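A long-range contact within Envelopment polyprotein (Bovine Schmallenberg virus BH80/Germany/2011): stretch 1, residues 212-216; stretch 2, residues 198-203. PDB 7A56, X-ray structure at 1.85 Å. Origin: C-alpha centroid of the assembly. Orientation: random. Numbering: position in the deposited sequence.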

# COMPACT_ATOMS: atom_id res chain seq x y z
N CYS A 212 31.45 -1.65 8.84
CA CYS A 212 30.10 -1.65 8.32
C CYS A 212 29.49 -3.04 8.32
O CYS A 212 30.20 -4.04 8.24
CB CYS A 212 30.05 -1.13 6.87
SG CYS A 212 30.74 0.52 6.75
N SER A 213 28.18 -3.10 8.37
CA SER A 213 27.50 -4.39 8.22
C SER A 213 26.06 -4.17 7.80
O SER A 213 25.42 -3.17 8.19
CB SER A 213 27.54 -5.15 9.57
OG SER A 213 26.81 -6.35 9.45
N THR A 214 25.52 -5.11 7.00
CA THR A 214 24.08 -5.08 6.79
C THR A 214 23.44 -5.41 8.13
O THR A 214 24.06 -6.05 8.98
CB THR A 214 23.64 -6.07 5.67
OG1 THR A 214 24.19 -7.34 5.93
CG2 THR A 214 24.21 -5.66 4.36
N VAL A 215 22.24 -4.90 8.35
CA VAL A 215 21.51 -5.15 9.58
C VAL A 215 20.07 -5.49 9.19
O VAL A 215 19.47 -4.80 8.37
CB VAL A 215 21.57 -3.94 10.55
CG1 VAL A 215 20.91 -2.71 9.97
CG2 VAL A 215 20.99 -4.29 11.94
N ASP A 216 19.53 -6.57 9.75
CA ASP A 216 18.12 -6.84 9.57
C ASP A 216 17.47 -7.16 10.91
O ASP A 216 18.16 -7.35 11.93
CB ASP A 216 17.86 -7.96 8.55
CG ASP A 216 18.54 -9.22 8.88
OD1 ASP A 216 18.36 -9.71 10.02
OD2 ASP A 216 19.26 -9.71 7.97
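Stretch 2 198-203: KDVEVC

A disulfide ties the two strands directly across a non-hydrogen-bonded antiparallel pair: C203 SG bonds C212 SG at 2.0 Å, with chi3 at 107° and both cysteines in the m rotamer. C203 CA and C212 CA lie 4.0 Å apart, close enough for the short bridge to span neighbouring strands. Stretch 2 is extended throughout, with beta phi/psi values from K198 to C203, and runs antiparallel to strand 212-214; the N-to-C directions differ by 158° and the axes approach to 4.6 Å. In the register, C203 pairs with C212, V202 with S213 and E201 with T214. The V202-S213 pair is hydrogen-bonded in both directions, V202 N to S213 O at 3.0 Å and S213 N to V202 O at 2.9 Å. Two residues further along each strand, V200 O accepts from V215 N at 3.0 Å and also receives a CA-H...O contact from T214 CA at 3.2 Å. V200 N and V215 O, 4.7 Å apart, are bridged instead by a water that accepts from V200 N at 2.8 Å and donates to V215 O at 2.9 Å. E201 shares the cystine's face of the sheet, its OE2 lying 3.6 Å from C212 CB. V215 CG1 packs against two valines, 3.8 Å from V200 CG1 and 3.9 Å from V202 CG1, forming a small apolar cluster.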

# COMPACT_ATOMS: atom_id res chain seq x y z
N LYS A 198 13.85 -4.76 2.58
CA LYS A 198 14.76 -3.67 2.87
C LYS A 198 16.20 -4.15 2.76
O LYS A 198 16.52 -5.30 3.07
CB LYS A 198 14.54 -3.16 4.31
CG LYS A 198 13.11 -2.82 4.56
CD LYS A 198 12.95 -2.34 5.96
CE LYS A 198 11.49 -2.12 6.18
NZ LYS A 198 10.76 -3.42 6.64
N ASP A 199 17.06 -3.25 2.30
CA ASP A 199 18.49 -3.49 2.27
C ASP A 199 19.15 -2.32 3.03
O ASP A 199 19.19 -1.20 2.50
CB ASP A 199 18.95 -3.59 0.81
CG ASP A 199 20.46 -3.78 0.65
OD1 ASP A 199 21.19 -3.92 1.66
OD2 ASP A 199 20.94 -3.79 -0.50
N VAL A 200 19.62 -2.58 4.26
CA VAL A 200 20.11 -1.52 5.16
C VAL A 200 21.51 -1.89 5.60
O VAL A 200 21.76 -3.01 6.07
CB VAL A 200 19.19 -1.31 6.39
CG1 VAL A 200 19.77 -0.24 7.36
CG2 VAL A 200 17.80 -0.89 5.93
N GLU A 201 22.43 -0.94 5.43
CA GLU A 201 23.78 -1.12 5.91
C GLU A 201 24.11 0.03 6.84
O GLU A 201 23.86 1.20 6.51
CB GLU A 201 24.75 -1.18 4.74
CG GLU A 201 26.25 -1.33 5.17
CD GLU A 201 27.17 -1.15 3.96
OE1 GLU A 201 26.88 -0.27 3.12
OE2 GLU A 201 28.15 -1.89 3.85
N VAL A 202 24.75 -0.29 7.96
CA VAL A 202 25.08 0.73 8.96
C VAL A 202 26.55 0.59 9.31
O VAL A 202 27.11 -0.51 9.25
CB VAL A 202 24.22 0.62 10.23
CG1 VAL A 202 22.74 0.75 9.87
CG2 VAL A 202 24.52 -0.67 10.96
N CYS A 203 27.20 1.73 9.61
CA CYS A 203 28.63 1.74 9.85
C CYS A 203 28.94 2.46 11.16
O CYS A 203 28.24 3.38 11.57
CB CYS A 203 29.46 2.48 8.76
SG CYS A 203 29.18 1.79 7.08
O HOH W 1 19.17 -5.10 5.49